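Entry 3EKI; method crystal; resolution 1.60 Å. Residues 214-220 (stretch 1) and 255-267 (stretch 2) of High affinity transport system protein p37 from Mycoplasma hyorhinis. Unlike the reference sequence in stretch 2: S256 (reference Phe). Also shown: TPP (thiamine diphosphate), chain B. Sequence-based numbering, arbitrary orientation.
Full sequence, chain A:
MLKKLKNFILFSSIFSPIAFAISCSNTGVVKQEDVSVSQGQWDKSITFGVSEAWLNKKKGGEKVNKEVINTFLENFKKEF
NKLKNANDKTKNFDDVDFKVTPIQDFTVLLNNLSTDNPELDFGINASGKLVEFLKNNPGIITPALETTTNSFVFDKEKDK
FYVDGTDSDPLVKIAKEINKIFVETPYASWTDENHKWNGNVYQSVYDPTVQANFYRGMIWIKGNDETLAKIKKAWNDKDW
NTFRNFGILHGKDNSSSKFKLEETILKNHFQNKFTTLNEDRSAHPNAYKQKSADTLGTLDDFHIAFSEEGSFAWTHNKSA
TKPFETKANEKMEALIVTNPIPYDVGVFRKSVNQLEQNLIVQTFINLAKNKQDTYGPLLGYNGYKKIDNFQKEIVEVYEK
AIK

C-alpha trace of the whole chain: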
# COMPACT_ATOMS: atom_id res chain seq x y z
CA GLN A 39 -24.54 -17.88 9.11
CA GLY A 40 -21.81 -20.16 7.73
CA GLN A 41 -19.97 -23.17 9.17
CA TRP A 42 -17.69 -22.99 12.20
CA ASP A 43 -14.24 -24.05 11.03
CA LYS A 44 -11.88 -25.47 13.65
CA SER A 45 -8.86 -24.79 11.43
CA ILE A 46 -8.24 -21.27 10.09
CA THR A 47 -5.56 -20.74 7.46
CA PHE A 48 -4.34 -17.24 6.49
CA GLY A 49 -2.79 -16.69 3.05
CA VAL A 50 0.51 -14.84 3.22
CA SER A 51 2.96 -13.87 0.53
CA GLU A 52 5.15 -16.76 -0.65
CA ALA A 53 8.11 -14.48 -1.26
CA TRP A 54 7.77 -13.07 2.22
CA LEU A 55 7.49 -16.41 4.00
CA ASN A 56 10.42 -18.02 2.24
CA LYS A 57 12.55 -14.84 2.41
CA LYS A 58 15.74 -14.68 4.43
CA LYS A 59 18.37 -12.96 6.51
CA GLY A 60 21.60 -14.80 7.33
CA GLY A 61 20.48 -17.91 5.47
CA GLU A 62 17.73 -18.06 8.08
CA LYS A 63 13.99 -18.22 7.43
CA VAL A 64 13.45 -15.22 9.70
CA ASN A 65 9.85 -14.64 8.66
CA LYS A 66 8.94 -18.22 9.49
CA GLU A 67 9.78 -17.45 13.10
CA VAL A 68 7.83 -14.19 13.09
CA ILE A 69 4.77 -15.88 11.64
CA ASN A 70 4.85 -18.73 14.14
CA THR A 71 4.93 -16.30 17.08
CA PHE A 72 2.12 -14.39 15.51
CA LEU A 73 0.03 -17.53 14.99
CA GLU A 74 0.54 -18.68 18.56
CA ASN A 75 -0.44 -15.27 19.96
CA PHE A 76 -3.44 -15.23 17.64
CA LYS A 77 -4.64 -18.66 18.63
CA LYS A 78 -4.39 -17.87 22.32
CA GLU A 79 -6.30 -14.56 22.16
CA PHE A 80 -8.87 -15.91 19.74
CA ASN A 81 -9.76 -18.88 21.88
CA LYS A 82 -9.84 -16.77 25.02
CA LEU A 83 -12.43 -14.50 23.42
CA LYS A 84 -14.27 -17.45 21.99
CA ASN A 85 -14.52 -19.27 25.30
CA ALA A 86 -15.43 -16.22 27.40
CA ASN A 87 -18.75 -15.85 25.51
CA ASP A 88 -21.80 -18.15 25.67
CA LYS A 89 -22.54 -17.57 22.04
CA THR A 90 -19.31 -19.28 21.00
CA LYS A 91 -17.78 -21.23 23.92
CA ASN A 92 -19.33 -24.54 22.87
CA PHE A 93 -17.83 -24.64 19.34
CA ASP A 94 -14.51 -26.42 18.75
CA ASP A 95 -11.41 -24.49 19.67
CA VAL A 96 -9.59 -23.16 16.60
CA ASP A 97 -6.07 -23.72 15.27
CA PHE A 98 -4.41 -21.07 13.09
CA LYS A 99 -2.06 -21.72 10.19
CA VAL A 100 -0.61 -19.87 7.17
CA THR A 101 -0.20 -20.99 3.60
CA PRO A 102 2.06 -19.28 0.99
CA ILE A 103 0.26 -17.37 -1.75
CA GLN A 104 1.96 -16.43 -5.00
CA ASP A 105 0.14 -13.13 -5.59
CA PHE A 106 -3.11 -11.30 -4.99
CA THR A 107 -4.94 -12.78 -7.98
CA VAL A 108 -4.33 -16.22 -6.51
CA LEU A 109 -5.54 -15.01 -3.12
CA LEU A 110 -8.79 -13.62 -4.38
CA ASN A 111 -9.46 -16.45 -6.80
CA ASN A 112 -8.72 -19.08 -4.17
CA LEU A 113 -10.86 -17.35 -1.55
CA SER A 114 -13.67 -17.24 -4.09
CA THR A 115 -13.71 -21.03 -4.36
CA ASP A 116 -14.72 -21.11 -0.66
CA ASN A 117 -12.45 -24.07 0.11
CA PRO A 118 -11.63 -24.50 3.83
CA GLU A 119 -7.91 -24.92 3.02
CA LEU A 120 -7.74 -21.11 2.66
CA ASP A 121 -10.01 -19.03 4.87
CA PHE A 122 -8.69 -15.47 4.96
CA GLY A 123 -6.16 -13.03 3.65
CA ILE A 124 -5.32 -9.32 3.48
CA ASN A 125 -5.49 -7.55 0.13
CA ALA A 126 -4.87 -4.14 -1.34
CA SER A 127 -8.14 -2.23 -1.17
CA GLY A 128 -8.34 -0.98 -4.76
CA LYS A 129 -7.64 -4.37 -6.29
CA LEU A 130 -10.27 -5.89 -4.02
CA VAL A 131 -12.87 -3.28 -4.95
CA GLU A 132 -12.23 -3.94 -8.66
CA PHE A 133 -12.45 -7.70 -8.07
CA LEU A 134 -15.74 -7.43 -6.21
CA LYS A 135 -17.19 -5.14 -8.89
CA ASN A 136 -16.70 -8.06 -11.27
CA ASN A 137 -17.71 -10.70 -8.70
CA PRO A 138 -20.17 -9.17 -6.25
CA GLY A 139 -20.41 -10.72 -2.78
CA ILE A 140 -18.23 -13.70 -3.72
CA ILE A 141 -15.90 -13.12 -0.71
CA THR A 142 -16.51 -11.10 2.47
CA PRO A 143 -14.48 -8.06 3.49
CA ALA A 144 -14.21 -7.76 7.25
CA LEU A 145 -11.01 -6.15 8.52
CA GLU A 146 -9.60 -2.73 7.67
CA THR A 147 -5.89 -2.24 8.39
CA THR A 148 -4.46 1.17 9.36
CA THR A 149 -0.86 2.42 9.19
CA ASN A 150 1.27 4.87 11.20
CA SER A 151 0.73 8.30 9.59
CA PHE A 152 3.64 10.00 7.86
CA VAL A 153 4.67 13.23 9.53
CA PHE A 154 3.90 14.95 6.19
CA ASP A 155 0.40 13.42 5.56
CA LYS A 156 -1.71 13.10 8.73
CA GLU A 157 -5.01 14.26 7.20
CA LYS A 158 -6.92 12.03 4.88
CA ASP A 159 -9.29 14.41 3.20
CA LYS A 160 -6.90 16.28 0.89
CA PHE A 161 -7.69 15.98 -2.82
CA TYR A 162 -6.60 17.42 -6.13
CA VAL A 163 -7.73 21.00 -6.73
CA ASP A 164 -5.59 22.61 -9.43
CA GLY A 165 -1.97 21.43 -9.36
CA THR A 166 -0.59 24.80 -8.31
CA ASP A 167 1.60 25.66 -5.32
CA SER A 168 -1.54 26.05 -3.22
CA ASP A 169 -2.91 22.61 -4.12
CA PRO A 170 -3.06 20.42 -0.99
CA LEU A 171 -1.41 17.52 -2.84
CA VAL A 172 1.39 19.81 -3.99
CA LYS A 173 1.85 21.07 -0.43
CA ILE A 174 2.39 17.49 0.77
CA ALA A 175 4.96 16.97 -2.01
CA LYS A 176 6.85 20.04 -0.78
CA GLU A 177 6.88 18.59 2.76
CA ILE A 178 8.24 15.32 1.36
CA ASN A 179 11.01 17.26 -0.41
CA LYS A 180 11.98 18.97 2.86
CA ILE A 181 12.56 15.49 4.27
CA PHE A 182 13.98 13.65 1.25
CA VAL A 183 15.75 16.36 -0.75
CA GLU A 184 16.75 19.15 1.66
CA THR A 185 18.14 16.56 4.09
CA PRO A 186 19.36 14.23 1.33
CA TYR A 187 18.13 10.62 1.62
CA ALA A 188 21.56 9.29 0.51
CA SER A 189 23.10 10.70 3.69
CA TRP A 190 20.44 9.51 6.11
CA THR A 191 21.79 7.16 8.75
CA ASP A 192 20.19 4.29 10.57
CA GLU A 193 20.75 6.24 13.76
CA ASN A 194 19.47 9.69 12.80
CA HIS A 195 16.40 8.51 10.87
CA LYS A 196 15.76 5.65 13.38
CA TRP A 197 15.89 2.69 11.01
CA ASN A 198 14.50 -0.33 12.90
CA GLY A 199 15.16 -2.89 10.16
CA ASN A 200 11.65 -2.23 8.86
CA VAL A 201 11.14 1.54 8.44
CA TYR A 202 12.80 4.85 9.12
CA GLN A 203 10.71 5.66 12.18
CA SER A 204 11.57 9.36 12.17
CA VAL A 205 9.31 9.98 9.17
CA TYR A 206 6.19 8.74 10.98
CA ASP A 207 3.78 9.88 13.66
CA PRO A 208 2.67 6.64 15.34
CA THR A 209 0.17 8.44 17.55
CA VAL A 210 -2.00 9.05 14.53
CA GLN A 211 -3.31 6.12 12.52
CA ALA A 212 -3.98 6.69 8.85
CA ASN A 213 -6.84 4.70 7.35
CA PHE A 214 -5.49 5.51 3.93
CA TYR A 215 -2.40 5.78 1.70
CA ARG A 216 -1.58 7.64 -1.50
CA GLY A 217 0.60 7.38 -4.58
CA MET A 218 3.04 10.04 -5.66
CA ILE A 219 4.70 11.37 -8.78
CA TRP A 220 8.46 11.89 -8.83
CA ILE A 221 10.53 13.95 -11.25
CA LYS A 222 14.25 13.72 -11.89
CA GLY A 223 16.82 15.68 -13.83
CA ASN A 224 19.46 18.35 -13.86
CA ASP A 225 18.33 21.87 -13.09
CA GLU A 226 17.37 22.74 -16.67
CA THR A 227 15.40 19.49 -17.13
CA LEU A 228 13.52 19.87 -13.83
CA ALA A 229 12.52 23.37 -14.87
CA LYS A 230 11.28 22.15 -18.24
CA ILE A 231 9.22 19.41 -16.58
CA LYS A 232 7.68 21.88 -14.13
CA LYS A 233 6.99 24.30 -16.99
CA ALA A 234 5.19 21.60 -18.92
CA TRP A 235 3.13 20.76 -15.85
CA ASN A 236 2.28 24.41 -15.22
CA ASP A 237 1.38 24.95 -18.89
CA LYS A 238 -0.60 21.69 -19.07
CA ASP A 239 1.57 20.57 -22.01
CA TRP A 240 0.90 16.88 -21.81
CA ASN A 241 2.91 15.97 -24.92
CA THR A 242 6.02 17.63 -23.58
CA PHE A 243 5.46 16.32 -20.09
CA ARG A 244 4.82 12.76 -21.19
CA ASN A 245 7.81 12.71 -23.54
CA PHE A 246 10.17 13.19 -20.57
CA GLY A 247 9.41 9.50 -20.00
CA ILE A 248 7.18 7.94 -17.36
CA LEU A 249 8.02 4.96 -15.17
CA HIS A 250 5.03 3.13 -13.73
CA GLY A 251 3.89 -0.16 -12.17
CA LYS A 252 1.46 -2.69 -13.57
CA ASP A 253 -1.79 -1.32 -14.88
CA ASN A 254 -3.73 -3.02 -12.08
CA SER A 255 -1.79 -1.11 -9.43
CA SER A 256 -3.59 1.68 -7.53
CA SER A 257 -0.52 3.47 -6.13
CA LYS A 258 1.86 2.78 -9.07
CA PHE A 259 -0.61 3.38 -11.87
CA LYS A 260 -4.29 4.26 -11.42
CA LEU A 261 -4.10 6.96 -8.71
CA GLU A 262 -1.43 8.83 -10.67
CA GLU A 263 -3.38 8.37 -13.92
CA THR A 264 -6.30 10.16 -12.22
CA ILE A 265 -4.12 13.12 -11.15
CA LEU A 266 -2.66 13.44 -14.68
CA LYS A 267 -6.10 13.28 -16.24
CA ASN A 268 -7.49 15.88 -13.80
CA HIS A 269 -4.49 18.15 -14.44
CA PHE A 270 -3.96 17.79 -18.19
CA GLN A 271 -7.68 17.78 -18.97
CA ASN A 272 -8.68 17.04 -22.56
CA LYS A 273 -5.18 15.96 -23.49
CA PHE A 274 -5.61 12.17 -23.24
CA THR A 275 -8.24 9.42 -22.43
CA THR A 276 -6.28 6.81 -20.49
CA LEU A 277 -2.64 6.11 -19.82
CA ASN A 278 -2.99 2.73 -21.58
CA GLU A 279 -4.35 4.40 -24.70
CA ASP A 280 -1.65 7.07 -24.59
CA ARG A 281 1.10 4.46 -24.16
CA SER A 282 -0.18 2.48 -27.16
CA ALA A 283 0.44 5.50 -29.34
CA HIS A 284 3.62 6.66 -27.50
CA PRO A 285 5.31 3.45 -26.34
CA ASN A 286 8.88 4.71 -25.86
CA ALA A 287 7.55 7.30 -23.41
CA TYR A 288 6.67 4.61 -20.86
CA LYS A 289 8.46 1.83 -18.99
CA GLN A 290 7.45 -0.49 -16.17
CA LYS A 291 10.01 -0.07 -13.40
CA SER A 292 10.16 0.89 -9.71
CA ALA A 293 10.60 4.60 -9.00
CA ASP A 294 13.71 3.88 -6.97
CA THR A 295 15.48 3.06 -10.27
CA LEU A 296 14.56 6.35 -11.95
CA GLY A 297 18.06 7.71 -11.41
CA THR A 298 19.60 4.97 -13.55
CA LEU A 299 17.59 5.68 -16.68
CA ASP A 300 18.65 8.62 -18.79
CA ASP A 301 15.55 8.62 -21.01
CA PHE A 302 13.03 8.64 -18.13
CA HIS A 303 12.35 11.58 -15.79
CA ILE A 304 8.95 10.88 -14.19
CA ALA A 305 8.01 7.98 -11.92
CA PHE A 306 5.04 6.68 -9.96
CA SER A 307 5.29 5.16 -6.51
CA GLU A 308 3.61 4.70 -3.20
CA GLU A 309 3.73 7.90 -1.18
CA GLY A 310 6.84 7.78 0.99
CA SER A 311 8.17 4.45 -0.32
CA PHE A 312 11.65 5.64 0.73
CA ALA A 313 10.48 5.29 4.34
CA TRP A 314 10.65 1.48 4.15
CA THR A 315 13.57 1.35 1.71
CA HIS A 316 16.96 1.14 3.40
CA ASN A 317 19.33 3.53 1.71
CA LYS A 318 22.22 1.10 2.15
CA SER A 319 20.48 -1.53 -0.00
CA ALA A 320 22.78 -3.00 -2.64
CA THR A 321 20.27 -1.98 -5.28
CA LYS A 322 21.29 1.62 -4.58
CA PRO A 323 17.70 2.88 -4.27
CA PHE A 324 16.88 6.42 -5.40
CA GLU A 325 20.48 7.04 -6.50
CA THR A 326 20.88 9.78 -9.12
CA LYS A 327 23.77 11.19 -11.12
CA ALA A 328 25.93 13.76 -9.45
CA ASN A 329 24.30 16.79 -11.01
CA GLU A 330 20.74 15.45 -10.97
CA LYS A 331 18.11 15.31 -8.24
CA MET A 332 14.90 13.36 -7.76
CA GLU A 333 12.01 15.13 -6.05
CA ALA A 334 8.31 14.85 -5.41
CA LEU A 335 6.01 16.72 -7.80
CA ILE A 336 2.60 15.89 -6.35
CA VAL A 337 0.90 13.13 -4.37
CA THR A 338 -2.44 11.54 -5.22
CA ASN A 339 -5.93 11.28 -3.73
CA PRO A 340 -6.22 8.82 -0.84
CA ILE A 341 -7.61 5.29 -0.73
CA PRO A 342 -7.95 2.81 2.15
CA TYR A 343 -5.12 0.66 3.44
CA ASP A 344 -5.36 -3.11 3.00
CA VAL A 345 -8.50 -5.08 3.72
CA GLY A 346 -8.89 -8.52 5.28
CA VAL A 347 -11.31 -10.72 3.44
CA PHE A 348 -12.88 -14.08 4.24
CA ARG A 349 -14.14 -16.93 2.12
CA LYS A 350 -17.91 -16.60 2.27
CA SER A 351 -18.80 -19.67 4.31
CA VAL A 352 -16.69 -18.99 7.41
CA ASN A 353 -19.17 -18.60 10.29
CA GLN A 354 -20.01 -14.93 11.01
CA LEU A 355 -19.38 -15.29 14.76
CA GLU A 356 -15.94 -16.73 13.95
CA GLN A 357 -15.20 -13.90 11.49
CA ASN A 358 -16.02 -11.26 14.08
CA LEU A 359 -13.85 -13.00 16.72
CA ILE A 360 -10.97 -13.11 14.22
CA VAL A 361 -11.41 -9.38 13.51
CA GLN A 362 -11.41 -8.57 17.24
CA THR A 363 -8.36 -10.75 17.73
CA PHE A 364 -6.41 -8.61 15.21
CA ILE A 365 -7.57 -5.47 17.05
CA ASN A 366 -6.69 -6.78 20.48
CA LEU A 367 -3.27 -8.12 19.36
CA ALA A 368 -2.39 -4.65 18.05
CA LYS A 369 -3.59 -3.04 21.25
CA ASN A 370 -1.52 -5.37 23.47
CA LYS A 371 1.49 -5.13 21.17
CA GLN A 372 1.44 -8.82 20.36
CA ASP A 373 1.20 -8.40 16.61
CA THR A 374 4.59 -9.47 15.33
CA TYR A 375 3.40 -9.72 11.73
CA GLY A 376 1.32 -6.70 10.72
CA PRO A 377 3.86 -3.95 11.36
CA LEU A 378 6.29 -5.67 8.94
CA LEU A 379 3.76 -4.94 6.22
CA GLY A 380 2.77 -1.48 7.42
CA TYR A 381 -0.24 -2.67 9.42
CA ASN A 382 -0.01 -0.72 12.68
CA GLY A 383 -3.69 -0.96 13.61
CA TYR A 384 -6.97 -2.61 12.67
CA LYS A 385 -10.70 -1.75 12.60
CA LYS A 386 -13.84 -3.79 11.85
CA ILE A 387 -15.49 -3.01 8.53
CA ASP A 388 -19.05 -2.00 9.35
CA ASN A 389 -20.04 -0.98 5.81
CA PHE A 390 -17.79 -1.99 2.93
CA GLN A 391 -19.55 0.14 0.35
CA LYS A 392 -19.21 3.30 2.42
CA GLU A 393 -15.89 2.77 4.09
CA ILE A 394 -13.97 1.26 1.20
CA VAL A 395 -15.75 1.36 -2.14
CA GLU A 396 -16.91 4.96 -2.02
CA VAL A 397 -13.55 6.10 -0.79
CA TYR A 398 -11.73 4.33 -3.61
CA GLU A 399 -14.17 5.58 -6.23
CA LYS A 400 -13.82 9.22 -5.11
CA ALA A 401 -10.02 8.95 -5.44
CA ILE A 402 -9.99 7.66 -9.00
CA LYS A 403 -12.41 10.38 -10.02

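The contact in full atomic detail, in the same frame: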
# COMPACT_ATOMS: atom_id res chain seq x y z
N PHE A 214 -5.65 5.25 5.35
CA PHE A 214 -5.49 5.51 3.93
C PHE A 214 -4.01 5.48 3.53
O PHE A 214 -3.12 5.53 4.39
CB PHE A 214 -6.07 6.89 3.61
CG PHE A 214 -5.27 8.02 4.26
CD1 PHE A 214 -4.24 8.72 3.65
CD2 PHE A 214 -5.58 8.40 5.56
CE1 PHE A 214 -3.52 9.69 4.31
CE2 PHE A 214 -4.89 9.37 6.23
CZ PHE A 214 -3.87 10.03 5.60
N TYR A 215 -3.73 5.50 2.24
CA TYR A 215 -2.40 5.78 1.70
C TYR A 215 -2.64 6.47 0.36
O TYR A 215 -3.77 6.57 -0.15
CB TYR A 215 -1.49 4.56 1.58
CG TYR A 215 -1.83 3.62 0.44
CD1 TYR A 215 -3.09 3.03 0.35
CD2 TYR A 215 -0.90 3.30 -0.53
CE1 TYR A 215 -3.40 2.16 -0.68
CE2 TYR A 215 -1.20 2.46 -1.57
CZ TYR A 215 -2.45 1.88 -1.64
OH TYR A 215 -2.74 1.04 -2.68
N ARG A 216 -1.56 6.97 -0.21
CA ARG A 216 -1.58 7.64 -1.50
C ARG A 216 -0.46 7.13 -2.40
O ARG A 216 0.49 6.47 -1.96
CB ARG A 216 -1.36 9.15 -1.34
CG ARG A 216 -2.29 9.84 -0.38
CD ARG A 216 -1.87 11.32 -0.28
NE ARG A 216 -2.55 11.92 0.84
CZ ARG A 216 -3.72 12.53 0.87
NH1 ARG A 216 -4.42 12.66 -0.26
NH2 ARG A 216 -4.15 13.01 2.03
N GLY A 217 -0.52 7.45 -3.68
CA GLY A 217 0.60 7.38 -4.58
C GLY A 217 1.29 8.75 -4.65
O GLY A 217 0.87 9.70 -3.98
N MET A 218 2.34 8.77 -5.46
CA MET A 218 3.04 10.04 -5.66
C MET A 218 3.72 10.03 -7.01
O MET A 218 4.00 8.97 -7.56
CB MET A 218 4.06 10.29 -4.56
CG MET A 218 5.22 9.33 -4.52
SD MET A 218 6.36 9.69 -3.18
CE MET A 218 7.09 11.22 -3.75
N ILE A 219 3.97 11.21 -7.53
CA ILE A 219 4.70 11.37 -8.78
C ILE A 219 6.05 12.06 -8.48
O ILE A 219 6.00 13.13 -7.91
CB ILE A 219 3.91 12.20 -9.81
CG1 ILE A 219 2.56 11.56 -10.14
CG2 ILE A 219 4.72 12.44 -11.07
CD1 ILE A 219 1.64 12.32 -11.05
N TRP A 220 7.10 11.40 -8.90
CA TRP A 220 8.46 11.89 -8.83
C TRP A 220 8.89 12.46 -10.18
O TRP A 220 8.46 12.00 -11.22
CB TRP A 220 9.43 10.76 -8.53
CG TRP A 220 9.31 10.05 -7.24
CD1 TRP A 220 8.56 8.92 -6.98
CD2 TRP A 220 9.94 10.39 -6.00
NE1 TRP A 220 8.70 8.55 -5.67
CE2 TRP A 220 9.54 9.43 -5.04
CE3 TRP A 220 10.81 11.42 -5.60
CZ2 TRP A 220 9.97 9.45 -3.72
CZ3 TRP A 220 11.22 11.42 -4.28
CH2 TRP A 220 10.81 10.45 -3.35
N SER A 255 -2.22 -1.73 -10.67
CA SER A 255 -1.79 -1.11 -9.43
C SER A 255 -2.55 0.18 -9.12
O SER A 255 -2.69 1.05 -9.99
CB SER A 255 -0.29 -0.80 -9.45
OG SER A 255 0.07 -0.11 -8.26
N SER A 256 -3.02 0.38 -7.90
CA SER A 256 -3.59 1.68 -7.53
C SER A 256 -2.46 2.71 -7.38
O SER A 256 -2.48 3.74 -8.08
CB SER A 256 -4.41 1.63 -6.25
OG SER A 256 -5.45 0.67 -6.33
N SER A 257 -1.51 2.47 -6.50
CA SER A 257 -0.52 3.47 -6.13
C SER A 257 0.66 3.56 -7.10
O SER A 257 1.49 4.47 -6.90
CB SER A 257 0.04 3.22 -4.73
OG SER A 257 0.75 2.01 -4.63
N LYS A 258 0.79 2.70 -8.08
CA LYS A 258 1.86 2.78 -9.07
C LYS A 258 1.31 2.92 -10.48
O LYS A 258 2.03 2.80 -11.48
CB LYS A 258 2.82 1.59 -8.92
CG LYS A 258 3.54 1.64 -7.58
CD LYS A 258 4.11 0.28 -7.19
CE LYS A 258 3.01 -0.63 -6.67
NZ LYS A 258 2.81 -0.43 -5.22
N PHE A 259 0.02 3.22 -10.55
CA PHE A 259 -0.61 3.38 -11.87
C PHE A 259 -1.91 4.19 -11.83
O PHE A 259 -1.95 5.29 -12.27
CB PHE A 259 -0.85 2.04 -12.59
CG PHE A 259 -1.02 2.17 -14.08
CD1 PHE A 259 -2.21 2.54 -14.60
CD2 PHE A 259 0.02 2.00 -14.93
CE1 PHE A 259 -2.38 2.69 -15.96
CE2 PHE A 259 -0.13 2.14 -16.23
CZ PHE A 259 -1.36 2.49 -16.75
N LYS A 260 -2.99 3.65 -11.28
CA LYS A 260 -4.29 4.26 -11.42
C LYS A 260 -4.43 5.56 -10.65
O LYS A 260 -5.03 6.51 -11.18
CB LYS A 260 -5.41 3.27 -10.98
CG LYS A 260 -5.44 2.02 -11.83
CD LYS A 260 -6.41 0.98 -11.28
CE LYS A 260 -7.22 0.34 -12.39
NZ LYS A 260 -6.61 -0.95 -12.85
N LEU A 261 -3.90 5.70 -9.44
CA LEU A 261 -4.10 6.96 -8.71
C LEU A 261 -3.36 8.10 -9.41
O LEU A 261 -3.87 9.22 -9.41
CB LEU A 261 -3.64 6.84 -7.26
CG LEU A 261 -4.55 5.93 -6.43
CD1 LEU A 261 -3.87 5.59 -5.10
CD2 LEU A 261 -5.89 6.59 -6.18
N GLU A 262 -2.19 7.80 -9.95
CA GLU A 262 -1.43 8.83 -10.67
C GLU A 262 -2.10 9.15 -12.01
O GLU A 262 -2.12 10.31 -12.41
CB GLU A 262 0.02 8.39 -10.88
CG GLU A 262 0.82 8.28 -9.60
CD GLU A 262 0.75 6.96 -8.85
OE1 GLU A 262 -0.02 6.07 -9.26
OE2 GLU A 262 1.50 6.86 -7.85
N GLU A 263 -2.62 8.12 -12.69
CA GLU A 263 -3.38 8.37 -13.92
C GLU A 263 -4.49 9.37 -13.67
O GLU A 263 -4.71 10.32 -14.44
CB GLU A 263 -3.96 7.06 -14.46
CG GLU A 263 -5.02 7.23 -15.56
CD GLU A 263 -5.44 5.87 -16.06
OE1 GLU A 263 -5.37 5.58 -17.26
OE2 GLU A 263 -5.85 5.04 -15.21
N THR A 264 -5.25 9.23 -12.58
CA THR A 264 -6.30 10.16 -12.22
C THR A 264 -5.77 11.59 -12.04
O THR A 264 -6.38 12.54 -12.56
CB THR A 264 -6.98 9.73 -10.90
OG1 THR A 264 -7.64 8.48 -11.13
CG2 THR A 264 -8.07 10.70 -10.48
N ILE A 265 -4.67 11.76 -11.31
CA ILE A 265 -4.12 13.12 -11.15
C ILE A 265 -3.73 13.76 -12.50
O ILE A 265 -4.03 14.93 -12.74
CB ILE A 265 -2.91 13.07 -10.21
CG1 ILE A 265 -3.27 12.65 -8.77
CG2 ILE A 265 -2.18 14.40 -10.18
CD1 ILE A 265 -4.41 13.42 -8.15
N LEU A 266 -3.09 12.99 -13.36
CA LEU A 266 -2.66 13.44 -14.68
C LEU A 266 -3.83 13.79 -15.56
O LEU A 266 -3.80 14.79 -16.28
CB LEU A 266 -1.77 12.38 -15.34
CG LEU A 266 -0.43 12.11 -14.67
CD1 LEU A 266 0.37 11.03 -15.38
CD2 LEU A 266 0.41 13.38 -14.59
N LYS A 267 -4.88 12.96 -15.52
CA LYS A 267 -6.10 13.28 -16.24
C LYS A 267 -6.79 14.52 -15.71
O LYS A 267 -7.27 15.35 -16.50
CB LYS A 267 -7.05 12.07 -16.19
CG LYS A 267 -8.34 12.29 -16.98
CD LYS A 267 -8.41 11.29 -18.13
CE LYS A 267 -8.91 9.92 -17.68
NZ LYS A 267 -7.84 8.88 -17.66
N1' TPP B . 5.34 -0.14 5.22
C2' TPP B . 6.14 -1.22 5.36
CM2 TPP B . 6.90 -1.41 6.67
N3' TPP B . 6.26 -2.12 4.36
C4' TPP B . 5.49 -1.98 3.25
N4' TPP B . 5.55 -2.93 2.31
C5' TPP B . 4.69 -0.84 3.06
C6' TPP B . 4.65 0.08 4.10
C7' TPP B . 3.86 -0.54 1.81
N3 TPP B . 2.48 -1.07 1.81
C2 TPP B . 2.09 -2.19 2.43
S1 TPP B . 0.37 -2.42 2.19
C5 TPP B . 0.25 -0.97 1.21
C4 TPP B . 1.53 -0.47 1.04
CM4 TPP B . 1.78 0.92 0.42
C6 TPP B . -1.03 -0.51 0.51
C7 TPP B . -1.32 -1.37 -0.72
O7 TPP B . -0.27 -1.18 -1.68
PA TPP B . 0.12 -2.21 -2.83
O1A TPP B . 1.44 -1.82 -3.39
O2A TPP B . 0.04 -3.62 -2.31
O3A TPP B . -1.03 -2.17 -3.91
PB TPP B . -1.13 -1.17 -5.16
O1B TPP B . -1.24 0.25 -4.68
O2B TPP B . -2.44 -1.64 -5.91
O3B TPP B . 0.09 -1.42 -6.15

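The strand at 217-220 crosses the helix 256-267 almost at right angles (82°), with 7.1 Å between the axes at closest approach, and the contact buries 367 Å² in total. Such proximity is possible because G217 lies at the crossing, with G217 CA 4.4 Å from S257 CA. An ideal CB here would point toward the helix and fall 2.3 Å from E262 OE2 and 2.9 Å from S257 O, so the absence of a side chain leaves room for the carboxylate.

E262 fills that room. With chi1 m and chi2 p (87°), its side chain folds back toward the start of the helix rather than extending, placing E262 OE2 3.4 Å from G217 CA. M218 N donates a weak hydrogen bond to E262 OE2 (3.2 Å, 125°). E262 OE2 also lies 2.6 Å from S257 O, a separation suggesting that the buried acid is probably protonated.

At I219 the contact becomes largely apolar. The CA-to-CB bond of I219 points sideways, but its m,t rotamer brings CD1 to 3.9 Å from L266 CD2 and 4.4 Å from I265 CG2, while its CG1 packs 3.8 Å from E262 CG. M218 and R216 direct their CA-to-CB bonds away from the helix.

At the other end, Y215 also starts sideways; chi1 p carries its ring to the first helical turn, where CE2 lies 3.5 Å from S257 CB. Thiamine diphosphate reinforces this junction: Y215 OH and S257 OG both donate to TPP O1B, at 2.6 and 2.7 Å, and S257 N binds the same oxygen at 2.9 Å. The p rotamer of S257 thus aims its hydroxyl at the phosphate. S255, with chi1 t, caps the helix by accepting from K258 N at its OG (2.9 Å), and this OG also donates to TPP O3B (2.5 Å).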